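Local coordinates for protein alternansucrase (Leuconostoc mesenteroides, PDB 6HVG) that belongs to glycoside hydrolase family 70 and combines a TIM-barrel-type domain with choline-binding-type repeats and a bound calcium ion, at residues 426-431 against 480-485; 486-491 against 499-504; 437-442 against 1283-1288. All blocks are in the same frame, centred on the assembly; numbering follows the deposited sequence.

Contact 1 (426-431 against 480-485); sequences DTWTAS and AAFVIQ
Trp428 reaches from strand 427-430 to helix 474-495, where Phe482 and Gln485 receive two neighbouring atoms, CZ2 and CH2, of the benzene part of its indole. Only 98 Å² is buried in all between the two segments, so this is a local touch and not a broad interface. The apolar part is ring against ring: Trp428 CZ2 lies 3.9 Å from Phe482 CE1. It approaches Phe482 at the edge, in the plane of the phenyl ring, while the two side chains cross obliquely. With CG anti to the backbone N (chi1 -171°), Phe482 swings its ring out from the helix to meet the indole.

The second touch is between an aromatic ring and an amide. Trp428 CH2 stands 3.8 Å from Gln485 NE2, at the end of an extended glutamine chain, and the amide plane is nearly perpendicular to the indole at 89°. The touch is packing; the hydrogen bond of NE2 goes to Asn393 OD1, at the end of helix 390-393. The indole also meets the ring of His392, their planes inclined at about 35°, and rests on Leu422 of the neighbouring strand. The arrangement is that of a two-stranded β-hairpin, strands 420-423 and 427-430, laid against the side of a helix, with Trp428 as the residue of strand 427-430 that reaches its 480-485 part.

Contact 2 (486-491 against 499-504); sequences TAIEQQ and EWLRDA
Helices 474-495 and 499-511 form a helical hairpin, in which Ile488 and Gln491 of the first arm meet Trp500 and Leu501, which stand at the start of the second, after the short link between the helices. The segments run at 135° to each other, far from an exact antiparallel pairing, with their axes 11.1 Å apart at closest approach. Between them the nearest backbone pair is Ile488 and Leu501, whose CA atoms lie 8.1 Å apart.

Trp500 carries the largest share of the buried area, 71 Å² of the 195 Å² buried between the two segments in all. Its CG takes the crowded position between the backbone N and the carbonyl carbon (chi1 70°), and the indole is thereby sandwiched between aliphatic groups. On one side Gln491 CB sits 3.6 Å above the ring plane, offset toward the rim, its nearest ring atom being Trp500 CZ2 at 3.7 Å. On the opposite side Leu501 CB, from the same helix as the indole, lies 4.0 Å above the plane of Trp500, over its centre. The rim of the ring faces the first helix, with Trp500 CZ2 3.8 Å from Ile488 O.

Near the turn, Trp500 NE1 makes a weak hydrogen bond to Ser497 O in the link. Deeper between the arms the contact becomes aliphatic. Ile488 CG2 meets Leu501 CD2 at 3.9 Å, the two side chains crossing at about a right angle, and more distantly it meets the indole. Leu501 owes its reach to a CG anti to the backbone N (chi1 -173°). Helix 447-462 packs against the same region, with Tyr453 and Leu462 touching Ile488 and Met457 touching Ala504.

Contact 3 (437-442 against 1283-1288); sequences RPLLMT and LQLQNK
Thr442 and Leu1285 bring the two backbones nearest, with their CA atoms 8.4 Å apart, each in a turn closed by bonds of its own: Met441 N to Pro438 O and Thr442 N to Leu439 O in 437-442, and in 1283-1288 a Schellman motif, where Lys1288 N and Gln1286 N both bond to Leu1283 O, Asn1287 N bonds to Gln1284 O, and Asn1287 takes the left-handed conformation. The side-chain contact converges on one methyl group. Leu1285 CD1 lies 4.3 Å from Leu439 CD1 and the same 4.3 Å from Thr442 CG2, a loose aliphatic meeting. The segments are 841 residues apart in sequence, so the contact unites distant parts of the chain, consistent with domain IV of family 70 enzymes, which is assembled from two separate stretches. Thr442 divides its two branches: CG2 faces the leucine, while OG1 is hydrogen-bonded to Tyr416 OH. Tyr416, in strand 415-416, also packs on Leu439 and Leu1285, and the backbone of Leu1285 is hydrogen-bonded to that of Ala395.

Overall arrangement
The three contacts lie in one region on the same side of the chain's centre, 12 to 17 Å apart between centres. All are peripheral in the chain as a whole, their centres 41 to 50 Å from its centre, but contact 3 is locally buried and contacts 1 and 2 only partly so. Contacts 1 and 2 share helix 474-495, which meets the hairpin's tryptophan at 480-485. Contact 3 leans on both: Met441 packs on Gln485 and Ile488, Pro438 on Leu501, and Arg437 forms a salt bridge with Glu489. Contacts 1 and 2 are each built round a tryptophan, whereas contact 3 is purely aliphatic. Contact 2 joins near neighbours in sequence; contact 3 joins segments 841 residues apart.

Contact 1 (426-431 against 480-485)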
loop_
_atom_site.group_PDB
_atom_site.type_symbol
_atom_site.label_atom_id
_atom_site.label_comp_id
_atom_site.label_asym_id
_atom_site.label_seq_id
_atom_site.Cartn_x
_atom_site.Cartn_y
_atom_site.Cartn_z
ATOM N N ASP A 426 -23.458 -38.062 31.351
ATOM C CA ASP A 426 -23.905 -39.213 32.148
ATOM C C ASP A 426 -23.917 -40.485 31.348
ATOM O O ASP A 426 -23.267 -41.475 31.714
ATOM C CB ASP A 426 -25.310 -38.990 32.731
ATOM C CG ASP A 426 -25.329 -37.974 33.862
ATOM O OD1 ASP A 426 -26.418 -37.447 34.212
ATOM O OD2 ASP A 426 -24.239 -37.708 34.404
ATOM N N THR A 427 -24.680 -40.459 30.262
ATOM C CA THR A 427 -24.948 -41.669 29.523
ATOM C C THR A 427 -24.601 -41.500 28.059
ATOM O O THR A 427 -24.957 -40.502 27.432
ATOM C CB THR A 427 -26.409 -42.144 29.693
ATOM O OG1 THR A 427 -27.309 -41.080 29.392
ATOM C CG2 THR A 427 -26.635 -42.613 31.125
ATOM N N TRP A 428 -23.885 -42.488 27.532
ATOM C CA TRP A 428 -23.514 -42.522 26.126
ATOM C C TRP A 428 -24.718 -42.950 25.329
ATOM O O TRP A 428 -25.340 -43.962 25.634
ATOM C CB TRP A 428 -22.387 -43.504 25.885
ATOM C CG TRP A 428 -21.054 -43.054 26.396
ATOM C CD1 TRP A 428 -20.448 -43.455 27.543
ATOM C CD2 TRP A 428 -20.142 -42.144 25.754
ATOM N NE1 TRP A 428 -19.214 -42.857 27.658
ATOM C CE2 TRP A 428 -19.009 -42.044 26.576
ATOM C CE3 TRP A 428 -20.178 -41.410 24.566
ATOM C CZ2 TRP A 428 -17.920 -41.239 26.252
ATOM C CZ3 TRP A 428 -19.088 -40.605 24.241
ATOM C CH2 TRP A 428 -17.976 -40.527 25.085
ATOM N N THR A 429 -25.057 -42.170 24.315
ATOM C CA THR A 429 -26.123 -42.516 23.404
ATOM C C THR A 429 -25.604 -42.411 21.953
ATOM O O THR A 429 -24.812 -41.518 21.603
ATOM C CB THR A 429 -27.330 -41.583 23.620
ATOM O OG1 THR A 429 -26.976 -40.263 23.207
ATOM C CG2 THR A 429 -27.707 -41.484 25.098
ATOM N N ALA A 430 -26.056 -43.338 21.115
ATOM C CA ALA A 430 -25.786 -43.287 19.689
ATOM C C ALA A 430 -26.142 -41.893 19.172
ATOM O O ALA A 430 -27.126 -41.302 19.609
ATOM C CB ALA A 430 -26.604 -44.356 18.980
ATOM N N SER A 431 -25.340 -41.359 18.263
ATOM C CA SER A 431 -25.592 -40.019 17.737
ATOM C C SER A 431 -26.620 -40.027 16.621
ATOM O O SER A 431 -26.733 -41.000 15.863
ATOM C CB SER A 431 -24.298 -39.377 17.219
ATOM O OG SER A 431 -23.570 -40.283 16.414
ATOM N N ALA A 480 -7.479 -34.811 30.958
ATOM C CA ALA A 480 -7.989 -33.454 31.096
ATOM C C ALA A 480 -8.931 -33.079 29.959
ATOM O O ALA A 480 -9.861 -32.312 30.165
ATOM C CB ALA A 480 -6.843 -32.461 31.176
ATOM N N ALA A 481 -8.703 -33.630 28.776
ATOM C CA ALA A 481 -9.609 -33.419 27.651
ATOM C C ALA A 481 -10.981 -34.002 27.927
ATOM O O ALA A 481 -11.977 -33.420 27.553
ATOM C CB ALA A 481 -9.016 -34.010 26.382
ATOM N N PHE A 482 -11.019 -35.150 28.596
ATOM C CA PHE A 482 -12.281 -35.832 28.872
ATOM C C PHE A 482 -13.107 -35.147 29.956
ATOM O O PHE A 482 -14.320 -35.057 29.810
ATOM C CB PHE A 482 -12.057 -37.299 29.212
ATOM C CG PHE A 482 -13.329 -38.089 29.294
ATOM C CD1 PHE A 482 -14.064 -38.383 28.146
ATOM C CD2 PHE A 482 -13.813 -38.531 30.530
ATOM C CE1 PHE A 482 -15.249 -39.114 28.227
ATOM C CE2 PHE A 482 -14.994 -39.254 30.618
ATOM C CZ PHE A 482 -15.713 -39.543 29.466
ATOM N N VAL A 483 -12.467 -34.617 31.000
ATOM C CA VAL A 483 -13.219 -33.839 31.993
ATOM C C VAL A 483 -13.783 -32.568 31.343
ATOM O O VAL A 483 -14.868 -32.134 31.699
ATOM C CB VAL A 483 -12.439 -33.507 33.302
ATOM C CG1 VAL A 483 -11.860 -34.760 33.897
ATOM C CG2 VAL A 483 -11.341 -32.499 33.079
ATOM N N ILE A 484 -13.075 -31.996 30.370
ATOM C CA ILE A 484 -13.607 -30.886 29.568
ATOM C C ILE A 484 -14.745 -31.350 28.667
ATOM O O ILE A 484 -15.734 -30.632 28.511
ATOM C CB ILE A 484 -12.519 -30.213 28.692
ATOM C CG1 ILE A 484 -11.440 -29.552 29.562
ATOM C CG2 ILE A 484 -13.124 -29.174 27.754
ATOM C CD1 ILE A 484 -11.888 -28.296 30.283
ATOM N N GLN A 485 -14.626 -32.545 28.088
ATOM C CA GLN A 485 -15.708 -33.076 27.251
ATOM C C GLN A 485 -16.989 -33.227 28.062
ATOM O O GLN A 485 -18.062 -32.834 27.614
ATOM C CB GLN A 485 -15.334 -34.418 26.601
ATOM C CG GLN A 485 -16.496 -35.067 25.844
ATOM C CD GLN A 485 -16.092 -36.269 25.010
ATOM O OE1 GLN A 485 -14.916 -36.611 24.927
ATOM N NE2 GLN A 485 -17.077 -36.917 24.389
#

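Contact 2 (486-491 against 499-504)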
loop_
_atom_site.group_PDB
_atom_site.type_symbol
_atom_site.label_atom_id
_atom_site.label_comp_id
_atom_site.label_asym_id
_atom_site.label_seq_id
_atom_site.Cartn_x
_atom_site.Cartn_y
_atom_site.Cartn_z
ATOM N N THR A 486 -16.863 -33.803 29.254
ATOM C CA THR A 486 -17.987 -33.978 30.151
ATOM C C THR A 486 -18.623 -32.589 30.405
ATOM O O THR A 486 -19.807 -32.372 30.159
ATOM C CB THR A 486 -17.539 -34.696 31.454
ATOM O OG1 THR A 486 -17.244 -36.066 31.154
ATOM C CG2 THR A 486 -18.619 -34.628 32.545
ATOM N N ALA A 487 -17.813 -31.638 30.839
ATOM C CA ALA A 487 -18.299 -30.288 31.116
ATOM C C ALA A 487 -18.986 -29.673 29.918
ATOM O O ALA A 487 -19.953 -28.939 30.077
ATOM C CB ALA A 487 -17.155 -29.401 31.581
ATOM N N ILE A 488 -18.474 -29.949 28.724
ATOM C CA ILE A 488 -19.088 -29.451 27.515
ATOM C C ILE A 488 -20.502 -30.004 27.361
ATOM O O ILE A 488 -21.435 -29.261 27.049
ATOM C CB ILE A 488 -18.240 -29.769 26.260
ATOM C CG1 ILE A 488 -17.037 -28.823 26.200
ATOM C CG2 ILE A 488 -19.057 -29.598 24.966
ATOM C CD1 ILE A 488 -15.957 -29.252 25.230
ATOM N N GLU A 489 -20.675 -31.296 27.581
ATOM C CA GLU A 489 -21.982 -31.909 27.381
ATOM C C GLU A 489 -23.009 -31.407 28.388
ATOM O O GLU A 489 -24.219 -31.393 28.102
ATOM C CB GLU A 489 -21.876 -33.423 27.421
ATOM C CG GLU A 489 -20.968 -34.025 26.355
ATOM C CD GLU A 489 -21.544 -33.991 24.939
ATOM O OE1 GLU A 489 -22.518 -33.262 24.682
ATOM O OE2 GLU A 489 -20.981 -34.695 24.078
ATOM N N GLN A 490 -22.520 -30.983 29.554
ATOM C CA GLN A 490 -23.370 -30.390 30.592
ATOM C C GLN A 490 -23.900 -28.995 30.240
ATOM O O GLN A 490 -25.073 -28.696 30.486
ATOM C CB GLN A 490 -22.617 -30.341 31.926
ATOM C CG GLN A 490 -22.409 -31.711 32.570
ATOM C CD GLN A 490 -21.432 -31.674 33.729
ATOM O OE1 GLN A 490 -20.799 -30.649 33.990
ATOM N NE2 GLN A 490 -21.280 -32.805 34.413
ATOM N N GLN A 491 -23.036 -28.147 29.680
ATOM C CA GLN A 491 -23.457 -26.820 29.251
ATOM C C GLN A 491 -24.296 -26.890 27.972
ATOM O O GLN A 491 -25.035 -25.947 27.695
ATOM C CB GLN A 491 -22.275 -25.872 29.071
ATOM C CG GLN A 491 -21.476 -25.555 30.325
ATOM C CD GLN A 491 -22.092 -24.503 31.234
ATOM O OE1 GLN A 491 -22.209 -24.702 32.449
ATOM N NE2 GLN A 491 -22.440 -23.346 30.654
ATOM N N GLU A 499 -24.303 -23.319 19.908
ATOM C CA GLU A 499 -23.741 -22.098 19.317
ATOM C C GLU A 499 -22.705 -21.464 20.220
ATOM O O GLU A 499 -21.732 -20.893 19.745
ATOM C CB GLU A 499 -24.841 -21.082 18.962
ATOM C CG GLU A 499 -25.830 -21.551 17.891
ATOM C CD GLU A 499 -25.178 -21.890 16.543
ATOM O OE1 GLU A 499 -24.214 -21.189 16.134
ATOM O OE2 GLU A 499 -25.633 -22.861 15.889
ATOM N N TRP A 500 -22.925 -21.546 21.526
ATOM C CA TRP A 500 -21.932 -21.075 22.504
ATOM C C TRP A 500 -20.558 -21.754 22.295
ATOM O O TRP A 500 -19.512 -21.122 22.473
ATOM C CB TRP A 500 -22.430 -21.301 23.944
ATOM C CG TRP A 500 -22.453 -22.728 24.290
ATOM C CD1 TRP A 500 -23.446 -23.624 24.009
ATOM C CD2 TRP A 500 -21.399 -23.465 24.912
ATOM N NE1 TRP A 500 -23.089 -24.866 24.450
ATOM C CE2 TRP A 500 -21.834 -24.800 25.008
ATOM C CE3 TRP A 500 -20.131 -23.124 25.409
ATOM C CZ2 TRP A 500 -21.040 -25.803 25.583
ATOM C CZ3 TRP A 500 -19.352 -24.120 25.974
ATOM C CH2 TRP A 500 -19.812 -25.445 26.058
ATOM N N LEU A 501 -20.579 -23.039 21.915
ATOM C CA LEU A 501 -19.362 -23.819 21.647
ATOM C C LEU A 501 -18.728 -23.433 20.305
ATOM O O LEU A 501 -17.523 -23.251 20.223
ATOM C CB LEU A 501 -19.674 -25.316 21.666
ATOM C CG LEU A 501 -18.511 -26.319 21.578
ATOM C CD1 LEU A 501 -17.524 -26.239 22.734
ATOM C CD2 LEU A 501 -19.076 -27.726 21.531
ATOM N N ARG A 502 -19.536 -23.262 19.266
ATOM C CA ARG A 502 -19.022 -22.766 17.983
ATOM C C ARG A 502 -18.190 -21.504 18.194
ATOM O O ARG A 502 -17.111 -21.356 17.636
ATOM C CB ARG A 502 -20.157 -22.461 17.004
ATOM C CG ARG A 502 -20.900 -23.686 16.496
ATOM C CD ARG A 502 -20.207 -24.309 15.303
ATOM N NE ARG A 502 -20.927 -25.477 14.803
ATOM C CZ ARG A 502 -20.514 -26.263 13.811
ATOM N NH1 ARG A 502 -19.367 -26.043 13.192
ATOM N NH2 ARG A 502 -21.245 -27.304 13.447
ATOM N N ASP A 503 -18.706 -20.588 19.002
ATOM C CA ASP A 503 -18.018 -19.320 19.272
ATOM C C ASP A 503 -16.762 -19.519 20.115
ATOM O O ASP A 503 -15.778 -18.808 19.932
ATOM C CB ASP A 503 -18.971 -18.324 19.955
ATOM C CG ASP A 503 -20.170 -17.949 19.068
ATOM O OD1 ASP A 503 -20.075 -18.108 17.820
ATOM O OD2 ASP A 503 -21.204 -17.486 19.621
ATOM N N ALA A 504 -16.805 -20.473 21.043
ATOM C CA ALA A 504 -15.626 -20.834 21.846
ATOM C C ALA A 504 -14.519 -21.471 20.986
ATOM O O ALA A 504 -13.354 -21.111 21.096
ATOM C CB ALA A 504 -16.029 -21.768 22.967
#

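Contact 3 (437-442 against 1283-1288)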
loop_
_atom_site.group_PDB
_atom_site.type_symbol
_atom_site.label_atom_id
_atom_site.label_comp_id
_atom_site.label_asym_id
_atom_site.label_seq_id
_atom_site.Cartn_x
_atom_site.Cartn_y
_atom_site.Cartn_z
ATOM N N ARG A 437 -19.980 -32.561 16.688
ATOM C CA ARG A 437 -19.126 -32.076 17.760
ATOM C C ARG A 437 -17.791 -31.603 17.184
ATOM O O ARG A 437 -17.378 -32.061 16.132
ATOM C CB ARG A 437 -18.896 -33.177 18.805
ATOM C CG ARG A 437 -20.084 -33.464 19.720
ATOM C CD ARG A 437 -20.356 -32.293 20.665
ATOM N NE ARG A 437 -21.460 -32.505 21.612
ATOM C CZ ARG A 437 -22.753 -32.451 21.300
ATOM N NH1 ARG A 437 -23.140 -32.234 20.040
ATOM N NH2 ARG A 437 -23.673 -32.667 22.230
ATOM N N PRO A 438 -17.109 -30.670 17.866
ATOM C CA PRO A 438 -15.848 -30.156 17.356
ATOM C C PRO A 438 -14.760 -31.199 17.409
ATOM O O PRO A 438 -14.589 -31.872 18.423
ATOM C CB PRO A 438 -15.501 -28.984 18.303
ATOM C CG PRO A 438 -16.340 -29.172 19.482
ATOM C CD PRO A 438 -17.528 -29.991 19.097
ATOM N N LEU A 439 -13.992 -31.285 16.334
ATOM C CA LEU A 439 -12.862 -32.174 16.256
ATOM C C LEU A 439 -11.902 -31.961 17.419
ATOM O O LEU A 439 -11.332 -32.913 17.955
ATOM C CB LEU A 439 -12.129 -31.955 14.928
ATOM C CG LEU A 439 -11.064 -32.981 14.542
ATOM C CD1 LEU A 439 -11.617 -34.392 14.404
ATOM C CD2 LEU A 439 -10.424 -32.553 13.245
ATOM N N LEU A 440 -11.707 -30.711 17.810
ATOM C CA LEU A 440 -10.783 -30.370 18.890
ATOM C C LEU A 440 -11.231 -30.788 20.305
ATOM O O LEU A 440 -10.477 -30.612 21.272
ATOM C CB LEU A 440 -10.468 -28.868 18.866
ATOM C CG LEU A 440 -9.727 -28.308 17.636
ATOM C CD1 LEU A 440 -9.626 -26.793 17.709
ATOM C CD2 LEU A 440 -8.332 -28.905 17.519
ATOM N N MET A 441 -12.428 -31.353 20.420
ATOM C CA MET A 441 -12.882 -31.985 21.668
ATOM C C MET A 441 -12.190 -33.330 21.899
ATOM O O MET A 441 -12.079 -33.776 23.040
ATOM C CB MET A 441 -14.414 -32.164 21.641
ATOM C CG MET A 441 -15.060 -32.605 22.959
ATOM S SD MET A 441 -16.868 -32.782 22.871
ATOM C CE MET A 441 -17.032 -34.272 21.889
ATOM N N THR A 442 -11.728 -33.949 20.807
ATOM C CA THR A 442 -11.229 -35.318 20.771
ATOM C C THR A 442 -9.836 -35.483 20.161
ATOM O O THR A 442 -9.133 -36.433 20.482
ATOM C CB THR A 442 -12.223 -36.175 19.972
ATOM O OG1 THR A 442 -13.464 -36.228 20.698
ATOM C CG2 THR A 442 -11.694 -37.605 19.747
ATOM N N LEU A 1283 -5.792 -42.058 13.760
ATOM C CA LEU A 1283 -6.261 -43.405 14.093
ATOM C C LEU A 1283 -7.310 -43.416 15.205
ATOM O O LEU A 1283 -8.126 -44.315 15.235
ATOM C CB LEU A 1283 -5.077 -44.314 14.440
ATOM C CG LEU A 1283 -4.072 -44.625 13.309
ATOM C CD1 LEU A 1283 -2.842 -45.287 13.892
ATOM C CD2 LEU A 1283 -4.653 -45.492 12.237
ATOM N N GLN A 1284 -7.302 -42.431 16.108
ATOM C CA GLN A 1284 -8.302 -42.352 17.189
ATOM C C GLN A 1284 -9.699 -42.312 16.590
ATOM O O GLN A 1284 -10.653 -42.878 17.161
ATOM C CB GLN A 1284 -8.185 -41.054 18.016
ATOM C CG GLN A 1284 -6.856 -40.758 18.650
ATOM C CD GLN A 1284 -5.865 -40.189 17.688
ATOM O OE1 GLN A 1284 -5.816 -40.580 16.511
ATOM N NE2 GLN A 1284 -5.037 -39.275 18.188
ATOM N N LEU A 1285 -9.830 -41.582 15.486
ATOM C CA LEU A 1285 -11.118 -41.334 14.886
ATOM C C LEU A 1285 -11.674 -42.553 14.186
ATOM O O LEU A 1285 -12.890 -42.621 14.015
ATOM C CB LEU A 1285 -11.059 -40.153 13.922
ATOM C CG LEU A 1285 -11.052 -38.750 14.550
ATOM C CD1 LEU A 1285 -12.173 -38.545 15.549
ATOM C CD2 LEU A 1285 -9.757 -38.510 15.246
ATOM N N GLN A 1286 -10.825 -43.520 13.837
ATOM C CA GLN A 1286 -11.278 -44.779 13.232
ATOM C C GLN A 1286 -11.340 -45.946 14.206
ATOM O O GLN A 1286 -11.437 -47.104 13.797
ATOM C CB GLN A 1286 -10.355 -45.166 12.100
ATOM C CG GLN A 1286 -10.233 -44.139 11.002
ATOM C CD GLN A 1286 -9.291 -44.621 9.926
ATOM O OE1 GLN A 1286 -8.171 -45.050 10.212
ATOM N NE2 GLN A 1286 -9.751 -44.595 8.685
ATOM N N ASN A 1287 -11.317 -45.625 15.495
ATOM C CA ASN A 1287 -11.289 -46.620 16.578
ATOM C C ASN A 1287 -10.137 -47.573 16.426
ATOM O O ASN A 1287 -10.332 -48.779 16.505
ATOM C CB ASN A 1287 -12.617 -47.389 16.682
ATOM C CG ASN A 1287 -12.762 -48.144 18.007
ATOM O OD1 ASN A 1287 -12.165 -47.801 19.013
ATOM N ND2 ASN A 1287 -13.515 -49.213 17.983
ATOM N N LYS A 1288 -8.951 -47.044 16.162
ATOM C CA LYS A 1288 -7.766 -47.846 16.127
ATOM C C LYS A 1288 -6.892 -47.243 17.162
ATOM O O LYS A 1288 -7.167 -46.153 17.632
ATOM C CB LYS A 1288 -7.110 -47.804 14.750
ATOM C CG LYS A 1288 -7.944 -48.486 13.687
ATOM C CD LYS A 1288 -7.108 -48.661 12.422
ATOM C CE LYS A 1288 -7.938 -49.161 11.235
ATOM N NZ LYS A 1288 -8.580 -50.479 11.537
#